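Long-range contacts in CRISPR system CMR subunit Cmr7 1 (Sulfolobus solfataricus, PDB 2X5Q), which is a subunit of the archaeal CMR ribonucleoprotein complex, part of the CRISPR defence against viruses and other mobile genetic elements, with its own role not established: residues A[12-17]-A[82-87]; A[55-60]-A[106-111]. All blocks are in the same frame, centred on the assembly; numbering follows the deposited sequence.

Contact 1: residues A[12-17]-A[82-87]; sequences VFLPIT and KGILIS
F13 lies across G83 where two antiparallel strands, 12-15 and 82-86, pair near the centre of the folded chain. F13 CB is 4.1 Å from L85 CD2. CG is anti to the backbone N (chi1 -179°), and the ring beyond it lies beside the backbone of K82 and G83. CD1 passes I84 O and G83 CA; CE1 comes to 3.2 Å from G83 N; CZ ends beside the carbonyl carbon of K82. G83 has no side chain, and the ring and L14 O lie directly on its backbone, L14 O 3.0 Å from G83 CA.

V12 with I86 and L14 with I84 are hydrogen-bonded pairs, and the L14 N to I84 O bond is 2.8 Å and almost straight at 177°. Beyond P15, I16 N still reaches K82 O, and a water lies within hydrogen-bonding distance of both K82 O and I16 O. On the face away from F13, V12, L14, I84 and I86 pack together, with L14 CD1 3.7 Å from I86 CD1, and helix 148-162 covers L14, I84 and I86. The backbone groups of V12, L14, I84 and I86 are thus paired with each other in a buried contact whose side chains here are apolar.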
loop_
_atom_site.group_PDB
_atom_site.type_symbol
_atom_site.label_atom_id
_atom_site.label_comp_id
_atom_site.label_asym_id
_atom_site.label_seq_id
_atom_site.Cartn_x
_atom_site.Cartn_y
_atom_site.Cartn_z
ATOM N N VAL A 12 -13.652 11.898 0.348
ATOM C CA VAL A 12 -13.641 10.715 -0.499
ATOM C C VAL A 12 -12.562 10.925 -1.562
ATOM O O VAL A 12 -12.409 12.020 -2.074
ATOM C CB VAL A 12 -15.027 10.437 -1.155
ATOM C CG1 VAL A 12 -15.469 11.594 -2.039
ATOM C CG2 VAL A 12 -15.004 9.140 -1.961
ATOM N N PHE A 13 -11.790 9.885 -1.840
ATOM C CA PHE A 13 -10.822 9.888 -2.954
ATOM C C PHE A 13 -11.537 9.657 -4.252
ATOM O O PHE A 13 -12.151 8.593 -4.465
ATOM C CB PHE A 13 -9.770 8.794 -2.734
ATOM C CG PHE A 13 -8.702 8.710 -3.805
ATOM C CD1 PHE A 13 -7.713 9.688 -3.907
ATOM C CD2 PHE A 13 -8.656 7.630 -4.681
ATOM C CE1 PHE A 13 -6.702 9.584 -4.872
ATOM C CE2 PHE A 13 -7.633 7.517 -5.664
ATOM C CZ PHE A 13 -6.673 8.481 -5.748
ATOM N N LEU A 14 -11.448 10.646 -5.134
ATOM C CA LEU A 14 -12.030 10.546 -6.463
ATOM C C LEU A 14 -10.877 10.264 -7.414
ATOM O O LEU A 14 -10.088 11.167 -7.700
ATOM C CB LEU A 14 -12.757 11.856 -6.802
ATOM C CG LEU A 14 -13.578 12.040 -8.077
ATOM C CD1 LEU A 14 -14.397 13.328 -7.970
ATOM C CD2 LEU A 14 -12.741 12.085 -9.319
ATOM N N PRO A 15 -10.746 9.005 -7.879
ATOM C CA PRO A 15 -9.751 8.721 -8.916
ATOM C C PRO A 15 -10.042 9.476 -10.200
ATOM O O PRO A 15 -11.190 9.486 -10.666
ATOM C CB PRO A 15 -9.887 7.202 -9.166
ATOM C CG PRO A 15 -10.644 6.668 -8.017
ATOM C CD PRO A 15 -11.498 7.800 -7.497
ATOM N N ILE A 16 -9.021 10.106 -10.775
ATOM C CA ILE A 16 -9.177 10.769 -12.068
ATOM C C ILE A 16 -8.635 9.845 -13.169
ATOM O O ILE A 16 -7.410 9.690 -13.321
ATOM C CB ILE A 16 -8.463 12.131 -12.070
ATOM C CG1 ILE A 16 -8.983 13.003 -10.918
ATOM C CG2 ILE A 16 -8.634 12.859 -13.417
ATOM C CD1 ILE A 16 -10.441 13.379 -11.026
ATOM N N THR A 17 -9.548 9.206 -13.906
ATOM C CA THR A 17 -9.191 8.310 -15.005
ATOM C C THR A 17 -9.899 8.737 -16.274
ATOM O O THR A 17 -10.755 9.604 -16.227
ATOM C CB THR A 17 -9.642 6.861 -14.744
ATOM O OG1 THR A 17 -11.057 6.777 -14.902
ATOM C CG2 THR A 17 -9.258 6.385 -13.356
ATOM N N LYS A 82 -3.712 8.569 -9.041
ATOM C CA LYS A 82 -3.897 9.891 -8.453
ATOM C C LYS A 82 -5.371 10.284 -8.475
ATOM O O LYS A 82 -6.159 9.782 -9.283
ATOM C CB LYS A 82 -3.067 10.926 -9.205
ATOM C CG LYS A 82 -1.554 10.586 -9.255
ATOM C CD LYS A 82 -0.767 11.652 -9.973
ATOM C CE LYS A 82 0.365 11.068 -10.794
ATOM N NZ LYS A 82 1.152 12.153 -11.458
ATOM N N GLY A 83 -5.742 11.158 -7.546
ATOM C CA GLY A 83 -7.092 11.658 -7.462
ATOM C C GLY A 83 -7.183 12.882 -6.576
ATOM O O GLY A 83 -6.172 13.383 -6.028
ATOM N N ILE A 84 -8.395 13.394 -6.456
ATOM C CA ILE A 84 -8.623 14.544 -5.605
ATOM C C ILE A 84 -9.373 14.052 -4.393
ATOM O O ILE A 84 -9.998 12.979 -4.424
ATOM C CB ILE A 84 -9.379 15.681 -6.324
ATOM C CG1 ILE A 84 -10.703 15.198 -6.926
ATOM C CG2 ILE A 84 -8.477 16.317 -7.396
ATOM C CD1 ILE A 84 -11.549 16.329 -7.454
ATOM N N LEU A 85 -9.280 14.834 -3.324
ATOM C CA LEU A 85 -10.005 14.568 -2.118
ATOM C C LEU A 85 -11.044 15.660 -1.973
ATOM O O LEU A 85 -10.715 16.859 -1.961
ATOM C CB LEU A 85 -9.074 14.566 -0.914
ATOM C CG LEU A 85 -8.139 13.370 -0.771
ATOM C CD1 LEU A 85 -7.051 13.696 0.249
ATOM C CD2 LEU A 85 -8.913 12.083 -0.386
ATOM N N ILE A 86 -12.301 15.245 -1.880
ATOM C CA ILE A 86 -13.417 16.169 -1.809
ATOM C C ILE A 86 -14.362 15.728 -0.711
ATOM O O ILE A 86 -14.393 14.555 -0.376
ATOM C CB ILE A 86 -14.164 16.250 -3.151
ATOM C CG1 ILE A 86 -14.782 14.889 -3.539
ATOM C CG2 ILE A 86 -13.197 16.765 -4.260
ATOM C CD1 ILE A 86 -15.521 14.913 -4.863
ATOM N N SER A 87 -15.116 16.673 -0.148
ATOM C CA SER A 87 -16.148 16.335 0.828
ATOM C C SER A 87 -17.285 15.575 0.155
ATOM O O SER A 87 -17.925 16.066 -0.788
ATOM C CB SER A 87 -16.691 17.573 1.538
ATOM O OG SER A 87 -17.824 17.221 2.295
HETATM O O HOH W 1 -5.021 9.338 -11.931
#

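Contact 2: residues A[55-60]-A[106-111]; sequences NILVLT and LYIIRK
V58 and Y107 meet where strand 56-60 pairs with the short strand 108-109, and the hydrogen bonds come first. V58 N gives a nearly straight bond to Y107 O, 2.8 Å long. I56 and I109 form a hydrogen-bonded antiparallel pair, bonded through N and O in both directions. One residue earlier, N55 N donates to R110 O at 2.8 Å, approaching from above the carbonyl plane. N55 and I56 both stand opposite I109, a G1 beta bulge, and N55 has the left-handed backbone conformation (phi 63°, psi 64°) expected at its first position. Y107 is the centre of an inverse gamma turn, closed by a weak bond from I108 N to L106 O.

The aromatic contacts gather on Y107. V58 CB sits over one face in a CH-pi contact, 3.8 Å from the ring centroid and displaced toward the rim, while T60 CG2 meets the ring edge in plane, 3.5 Å from CE2. CG of Y107, anti to its backbone N (chi1 -171°), lies 3.9 Å from V58 CB.

Apolar contacts form on both faces. I56 CB and V58 CG2 both touch I109 CG1, and I56 CD1 lies 3.7 Å from R110 CG. On the other face L57 CD1 reaches L106 CB and I108 CG1. At the bulge, I108 CG2 is 3.5 Å from N55 CA.

Strand 80-86 flanks 56-60 on its other edge and strand 117-123 packs against L57, L59 and L106. Helix 172-185 meets I56 and R110 through I185, and P77 of the second subunit packs on T60 and Y107.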
loop_
_atom_site.group_PDB
_atom_site.type_symbol
_atom_site.label_atom_id
_atom_site.label_comp_id
_atom_site.label_asym_id
_atom_site.label_seq_id
_atom_site.Cartn_x
_atom_site.Cartn_y
_atom_site.Cartn_z
ATOM N N ASN A 55 -3.394 20.056 -4.050
ATOM C CA ASN A 55 -3.616 18.978 -3.082
ATOM C C ASN A 55 -4.158 17.710 -3.715
ATOM O O ASN A 55 -5.280 17.267 -3.409
ATOM C CB ASN A 55 -4.525 19.412 -1.925
ATOM C CG ASN A 55 -3.972 20.572 -1.158
ATOM O OD1 ASN A 55 -2.764 20.633 -0.914
ATOM N ND2 ASN A 55 -4.846 21.515 -0.770
ATOM N N ILE A 56 -3.343 17.131 -4.581
ATOM C CA ILE A 56 -3.675 15.910 -5.282
ATOM C C ILE A 56 -3.063 14.725 -4.528
ATOM O O ILE A 56 -1.883 14.735 -4.208
ATOM C CB ILE A 56 -3.135 15.925 -6.731
ATOM C CG1 ILE A 56 -3.840 16.994 -7.576
ATOM C CG2 ILE A 56 -3.339 14.551 -7.410
ATOM C CD1 ILE A 56 -3.048 18.234 -7.787
ATOM N N LEU A 57 -3.874 13.709 -4.244
ATOM C CA LEU A 57 -3.367 12.515 -3.563
ATOM C C LEU A 57 -2.837 11.485 -4.558
ATOM O O LEU A 57 -3.528 11.113 -5.507
ATOM C CB LEU A 57 -4.448 11.908 -2.672
ATOM C CG LEU A 57 -4.005 10.733 -1.800
ATOM C CD1 LEU A 57 -3.015 11.191 -0.739
ATOM C CD2 LEU A 57 -5.243 10.078 -1.187
ATOM N N VAL A 58 -1.616 11.018 -4.317
ATOM C CA VAL A 58 -0.991 9.984 -5.130
ATOM C C VAL A 58 -1.018 8.712 -4.301
ATOM O O VAL A 58 -0.350 8.613 -3.281
ATOM C CB VAL A 58 0.472 10.335 -5.492
ATOM C CG1 VAL A 58 1.095 9.245 -6.432
ATOM C CG2 VAL A 58 0.528 11.724 -6.115
ATOM N N LEU A 59 -1.825 7.753 -4.723
ATOM C CA LEU A 59 -1.947 6.501 -3.991
ATOM C C LEU A 59 -0.999 5.476 -4.586
ATOM O O LEU A 59 -1.322 4.855 -5.588
ATOM C CB LEU A 59 -3.391 6.022 -4.066
ATOM C CG LEU A 59 -3.915 5.236 -2.881
ATOM C CD1 LEU A 59 -3.895 6.135 -1.653
ATOM C CD2 LEU A 59 -5.332 4.726 -3.199
ATOM N N THR A 60 0.175 5.307 -3.977
ATOM C CA THR A 60 1.175 4.354 -4.486
ATOM C C THR A 60 0.855 2.928 -3.994
ATOM O O THR A 60 0.160 2.758 -3.013
ATOM C CB THR A 60 2.640 4.779 -4.119
ATOM O OG1 THR A 60 2.817 4.774 -2.700
ATOM C CG2 THR A 60 2.949 6.199 -4.632
ATOM N N LEU A 106 0.381 11.883 4.347
ATOM C CA LEU A 106 -0.152 11.526 3.043
ATOM C C LEU A 106 0.721 12.005 1.904
ATOM O O LEU A 106 1.429 13.015 2.028
ATOM C CB LEU A 106 -1.554 12.093 2.864
ATOM C CG LEU A 106 -2.640 11.390 3.670
ATOM C CD1 LEU A 106 -3.954 12.157 3.553
ATOM C CD2 LEU A 106 -2.761 9.918 3.209
ATOM N N TYR A 107 0.640 11.278 0.790
ATOM C CA TYR A 107 1.398 11.610 -0.415
ATOM C C TYR A 107 0.598 12.593 -1.281
ATOM O O TYR A 107 -0.042 12.215 -2.277
ATOM C CB TYR A 107 1.756 10.340 -1.177
ATOM C CG TYR A 107 2.728 10.512 -2.330
ATOM C CD1 TYR A 107 3.327 11.737 -2.614
ATOM C CD2 TYR A 107 3.098 9.416 -3.105
ATOM C CE1 TYR A 107 4.222 11.871 -3.645
ATOM C CE2 TYR A 107 3.989 9.548 -4.151
ATOM C CZ TYR A 107 4.534 10.774 -4.428
ATOM O OH TYR A 107 5.428 10.928 -5.449
ATOM N N ILE A 108 0.662 13.865 -0.889
ATOM C CA ILE A 108 -0.114 14.920 -1.525
ATOM C C ILE A 108 0.841 15.771 -2.360
ATOM O O ILE A 108 1.869 16.213 -1.855
ATOM C CB ILE A 108 -0.839 15.789 -0.448
ATOM C CG1 ILE A 108 -1.872 14.960 0.338
ATOM C CG2 ILE A 108 -1.497 17.014 -1.079
ATOM C CD1 ILE A 108 -2.459 15.701 1.599
ATOM N N ILE A 109 0.524 15.995 -3.633
ATOM C CA ILE A 109 1.329 16.890 -4.470
ATOM C C ILE A 109 0.592 18.189 -4.810
ATOM O O ILE A 109 -0.624 18.286 -4.628
ATOM C CB ILE A 109 1.828 16.195 -5.764
ATOM C CG1 ILE A 109 0.663 15.621 -6.563
ATOM C CG2 ILE A 109 2.812 15.086 -5.409
ATOM C CD1 ILE A 109 1.017 15.305 -7.988
ATOM N N ARG A 110 1.352 19.182 -5.284
ATOM C CA ARG A 110 0.846 20.530 -5.529
ATOM C C ARG A 110 0.210 21.035 -4.232
ATOM O O ARG A 110 -0.935 21.476 -4.226
ATOM C CB ARG A 110 -0.183 20.552 -6.661
ATOM C CG ARG A 110 0.252 19.884 -7.959
ATOM C CD ARG A 110 1.258 20.710 -8.678
ATOM N NE ARG A 110 1.643 20.124 -9.968
ATOM C CZ ARG A 110 1.306 20.585 -11.178
ATOM N NH1 ARG A 110 0.525 21.653 -11.333
ATOM N NH2 ARG A 110 1.756 19.947 -12.258
ATOM N N LYS A 111 0.948 20.927 -3.131
ATOM C CA LYS A 111 0.379 21.197 -1.795
ATOM C C LYS A 111 0.003 22.666 -1.615
ATOM O O LYS A 111 0.764 23.550 -1.981
ATOM C CB LYS A 111 1.339 20.773 -0.674
ATOM C CG LYS A 111 1.214 19.337 -0.242
ATOM C CD LYS A 111 2.034 19.068 1.048
ATOM C CE LYS A 111 1.227 19.339 2.342
ATOM N NZ LYS A 111 1.807 18.691 3.592
#

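In the fold
From the N terminus, the chain enters the seven-stranded mixed sheet at strand 11-15, makes three strands of the four-stranded sheet and returns through 47-49 and 52-60. Strand 80-86 then pairs with the first strand, closing contact 1 around a loop of 64 residues with no helix. Contact 2 closes later, when 108-109 reaches back to 52-60, so the two loops cross rather than nest. Their centres lie about 10 Å apart, joined where strands 80-86 and 52-60 are neighbours: L57 N probably bonds to G83 O, and F13 packs against L57. Contact 1 is near the chain's centre beneath helix 148-162, whereas contact 2 adds 108-109 to the edge of 52-60, where L59, T60 and Y107 meet the second subunit.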